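PDB 1ZPV: UPF0237 protein SP_0238 from Streptococcus pneumoniae, which is of unknown function but forms a homodimer and has the ACT fold, which in many relatives serves as a small-molecule-binding regulatory module. Local coordinates for residues G21-L31 with Y61-F69. Numbering follows the deposited sequence. Where two conformers were deposited one is given.
Sequences GVSGKIAELGL and YLRNEFEAF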
loop_
_atom_site.group_PDB
_atom_site.type_symbol
_atom_site.label_atom_id
_atom_site.label_comp_id
_atom_site.label_asym_id
_atom_site.label_seq_id
_atom_site.Cartn_x
_atom_site.Cartn_y
_atom_site.Cartn_z
ATOM N N GLY C 21 0.966 22.474 -1.071
ATOM C CA GLY C 21 0.444 22.704 -2.436
ATOM C C GLY C 21 -0.913 22.015 -2.577
ATOM O O GLY C 21 -1.876 22.596 -3.053
ATOM N N VAL C 22 -0.979 20.762 -2.148
ATOM C CA VAL C 22 -2.168 19.949 -2.371
ATOM C C VAL C 22 -3.315 20.423 -1.459
ATOM O O VAL C 22 -4.427 20.619 -1.934
ATOM C CB VAL C 22 -1.854 18.426 -2.229
ATOM C CG1 VAL C 22 -3.144 17.590 -2.277
ATOM C CG2 VAL C 22 -0.962 17.965 -3.367
ATOM N N SER C 23 -3.033 20.650 -0.172
ATOM C CA SER C 23 -4.087 21.181 0.742
ATOM C C SER C 23 -4.620 22.553 0.294
ATOM O O SER C 23 -5.811 22.819 0.419
ATOM C CB SER C 23 -3.623 21.233 2.222
ATOM O OG SER C 23 -2.491 22.108 2.410
ATOM N N GLY C 24 -3.705 23.390 -0.216
ATOM C CA GLY C 24 -3.998 24.720 -0.747
ATOM C C GLY C 24 -4.886 24.638 -1.980
ATOM O O GLY C 24 -5.859 25.395 -2.078
ATOM N N LYS C 25 -4.571 23.705 -2.895
ATOM C CA LYS C 25 -5.422 23.460 -4.087
ATOM C C LYS C 25 -6.842 22.986 -3.722
ATOM O O LYS C 25 -7.845 23.466 -4.282
ATOM C CB LYS C 25 -4.762 22.415 -4.998
ATOM C CG LYS C 25 -5.479 22.218 -6.339
ATOM C CD LYS C 25 -5.490 23.506 -7.144
ATOM C CE LYS C 25 -6.160 23.291 -8.495
ATOM N NZ LYS C 25 -6.040 24.542 -9.298
ATOM N N ILE C 26 -6.916 22.036 -2.789
ATOM C CA ILE C 26 -8.220 21.545 -2.282
ATOM C C ILE C 26 -9.091 22.705 -1.737
ATOM O O ILE C 26 -10.277 22.812 -2.065
ATOM C CB ILE C 26 -8.010 20.437 -1.227
ATOM C CG1 ILE C 26 -7.355 19.192 -1.832
ATOM C CG2 ILE C 26 -9.292 20.070 -0.508
ATOM C CD1 ILE C 26 -6.922 18.204 -0.728
ATOM N N ALA C 27 -8.505 23.582 -0.922
ATOM C CA ALA C 27 -9.218 24.755 -0.404
ATOM C C ALA C 27 -9.611 25.758 -1.535
ATOM O O ALA C 27 -10.723 26.276 -1.527
ATOM C CB ALA C 27 -8.384 25.452 0.680
ATOM N N GLU C 28 -8.726 25.976 -2.512
ATOM C CA GLU C 28 -9.031 26.858 -3.670
ATOM C C GLU C 28 -10.253 26.360 -4.441
ATOM O O GLU C 28 -11.096 27.144 -4.911
ATOM C CB GLU C 28 -7.821 27.008 -4.617
ATOM C CG GLU C 28 -8.136 27.752 -5.962
ATOM C CD GLU C 28 -7.338 27.184 -7.172
ATOM O OE1 GLU C 28 -6.203 27.669 -7.415
ATOM O OE2 GLU C 28 -7.826 26.252 -7.861
ATOM N N LEU C 29 -10.370 25.039 -4.537
ATOM C CA LEU C 29 -11.502 24.411 -5.190
ATOM C C LEU C 29 -12.764 24.372 -4.339
ATOM O O LEU C 29 -13.767 23.822 -4.780
ATOM C CB LEU C 29 -11.115 22.990 -5.617
ATOM C CG LEU C 29 -10.099 22.930 -6.791
ATOM C CD1 LEU C 29 -9.597 21.519 -6.860
ATOM C CD2 LEU C 29 -10.622 23.385 -8.173
ATOM N N GLY C 30 -12.668 24.932 -3.128
ATOM C CA GLY C 30 -13.751 25.001 -2.149
ATOM C C GLY C 30 -14.160 23.641 -1.599
ATOM O O GLY C 30 -15.327 23.462 -1.218
ATOM N N LEU C 31 -13.217 22.692 -1.540
ATOM C CA LEU C 31 -13.522 21.356 -1.027
ATOM C C LEU C 31 -13.096 21.248 0.451
ATOM O O LEU C 31 -12.129 21.906 0.874
ATOM C CB LEU C 31 -12.881 20.256 -1.870
ATOM C CG LEU C 31 -13.124 20.287 -3.383
ATOM C CD1 LEU C 31 -12.224 19.245 -4.059
ATOM C CD2 LEU C 31 -14.596 20.034 -3.694
ATOM N N TYR C 61 -13.807 17.601 -14.845
ATOM C CA TYR C 61 -12.996 18.788 -14.588
ATOM C C TYR C 61 -11.978 18.563 -13.472
ATOM O O TYR C 61 -10.780 18.875 -13.644
ATOM C CB TYR C 61 -13.887 20.005 -14.263
ATOM C CG TYR C 61 -13.092 21.195 -13.824
ATOM C CD1 TYR C 61 -12.164 21.821 -14.689
ATOM C CD2 TYR C 61 -13.224 21.690 -12.538
ATOM C CE1 TYR C 61 -11.413 22.933 -14.252
ATOM C CE2 TYR C 61 -12.462 22.756 -12.108
ATOM C CZ TYR C 61 -11.583 23.377 -12.969
ATOM O OH TYR C 61 -10.861 24.451 -12.473
ATOM N N LEU C 62 -12.429 17.996 -12.352
ATOM C CA LEU C 62 -11.509 17.800 -11.188
ATOM C C LEU C 62 -10.311 16.890 -11.468
ATOM O O LEU C 62 -9.171 17.141 -10.990
ATOM C CB LEU C 62 -12.257 17.304 -9.940
ATOM C CG LEU C 62 -13.330 18.254 -9.375
ATOM C CD1 LEU C 62 -14.158 17.528 -8.297
ATOM C CD2 LEU C 62 -12.753 19.585 -8.830
ATOM N N ARG C 63 -10.563 15.828 -12.218
ATOM C CA ARG C 63 -9.512 14.883 -12.552
ATOM C C ARG C 63 -8.468 15.626 -13.373
ATOM O O ARG C 63 -7.270 15.560 -13.076
ATOM C CB ARG C 63 -10.059 13.665 -13.298
ATOM C CG ARG C 63 -10.917 12.764 -12.437
ATOM C CD ARG C 63 -11.248 11.436 -13.110
ATOM N NE ARG C 63 -12.260 11.554 -14.168
ATOM C CZ ARG C 63 -11.983 11.697 -15.468
ATOM N NH1 ARG C 63 -10.719 11.745 -15.880
ATOM N NH2 ARG C 63 -12.967 11.788 -16.362
ATOM N N ASN C 64 -8.930 16.352 -14.389
ATOM C CA ASN C 64 -8.023 17.128 -15.233
ATOM C C ASN C 64 -7.274 18.191 -14.451
ATOM O O ASN C 64 -6.071 18.366 -14.635
ATOM C CB ASN C 64 -8.766 17.791 -16.403
ATOM C CG ASN C 64 -8.957 16.824 -17.589
ATOM O OD1 ASN C 64 -8.498 15.685 -17.559
ATOM N ND2 ASN C 64 -9.662 17.281 -18.611
ATOM N N GLU C 65 -8.002 18.922 -13.623
ATOM C CA GLU C 65 -7.415 20.013 -12.835
ATOM C C GLU C 65 -6.374 19.521 -11.818
ATOM O O GLU C 65 -5.295 20.132 -11.687
ATOM C CB GLU C 65 -8.522 20.803 -12.156
ATOM C CG GLU C 65 -8.046 21.946 -11.316
ATOM C CD GLU C 65 -7.734 23.205 -12.121
ATOM O OE1 GLU C 65 -7.708 23.184 -13.383
ATOM O OE2 GLU C 65 -7.524 24.224 -11.449
ATOM N N PHE C 66 -6.662 18.412 -11.132
ATOM C CA PHE C 66 -5.690 17.845 -10.193
ATOM C C PHE C 66 -4.427 17.300 -10.882
ATOM O O PHE C 66 -3.319 17.499 -10.395
ATOM C CB PHE C 66 -6.360 16.802 -9.280
ATOM C CG PHE C 66 -7.027 17.413 -8.061
ATOM C CD1 PHE C 66 -8.397 17.337 -7.877
ATOM C CD2 PHE C 66 -6.275 18.059 -7.099
ATOM C CE1 PHE C 66 -8.996 17.889 -6.702
ATOM C CE2 PHE C 66 -6.851 18.619 -5.960
ATOM C CZ PHE C 66 -8.198 18.548 -5.753
ATOM N N GLU C 67 -4.602 16.669 -12.025
ATOM C CA GLU C 67 -3.469 16.158 -12.792
ATOM C C GLU C 67 -2.616 17.328 -13.297
ATOM O O GLU C 67 -1.382 17.303 -13.229
ATOM C CB GLU C 67 -3.968 15.256 -13.929
ATOM C CG GLU C 67 -2.894 14.896 -14.958
ATOM C CD GLU C 67 -3.388 13.882 -15.964
ATOM O OE1 GLU C 67 -4.249 14.224 -16.827
ATOM O OE2 GLU C 67 -2.899 12.731 -15.902
ATOM N N ALA C 68 -3.264 18.373 -13.790
ATOM C CA ALA C 68 -2.531 19.545 -14.250
ATOM C C ALA C 68 -1.783 20.231 -13.096
ATOM O O ALA C 68 -0.611 20.622 -13.263
ATOM C CB ALA C 68 -3.466 20.535 -14.949
ATOM N N PHE C 69 -2.453 20.396 -11.946
ATOM C CA PHE C 69 -1.809 20.985 -10.779
ATOM C C PHE C 69 -0.656 20.112 -10.267
ATOM O O PHE C 69 0.439 20.616 -9.965
ATOM C CB PHE C 69 -2.795 21.246 -9.633
ATOM C CG PHE C 69 -2.118 21.799 -8.396
ATOM C CD1 PHE C 69 -1.678 23.111 -8.366
ATOM C CD2 PHE C 69 -1.860 20.968 -7.293
ATOM C CE1 PHE C 69 -0.995 23.618 -7.243
ATOM C CE2 PHE C 69 -1.211 21.455 -6.160
ATOM C CZ PHE C 69 -0.764 22.793 -6.134
#
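K25 of helix 18-28 reaches across to F69, F66 and E65 of helix 59-72, and its side chain makes the largest single share of the contact. CB lies over one face of the F69 ring, 4.0 Å from the centroid and 17° off the normal, which meets the definition of a CH-pi contact. CG, placed anti to the backbone N (chi1 -173°), touches both phenylalanine rings, at 3.9 Å from F66 CE2. After a bend at chi2, CD passes 4.0 Å from F69 CG and CE runs beside E65 CG. NZ then bridges two carboxylates: E65 OE2 at 2.6 Å, met on its anti side and well out of the carboxylate plane, and E28 OE2 at 2.9 Å, on its syn side. L29 CD1 packs 3.5 Å from F66 CZ, and that buried ring also lies against I8, I77 and I79 of the sheet. The axes of 21-28 and 61-69 run roughly antiparallel (148°) on one face of that sheet, consistent with the βαββαβ ACT fold; a Schellman motif at G30 ends the first helix. The K25 ammonium thus pairs with two carboxylate oxygens, E28 OE2 and E65 OE2, only 4.1 Å apart, probably offsetting their mutual repulsion, while the methylenes of the same side chain pack on the F66 and F69 rings.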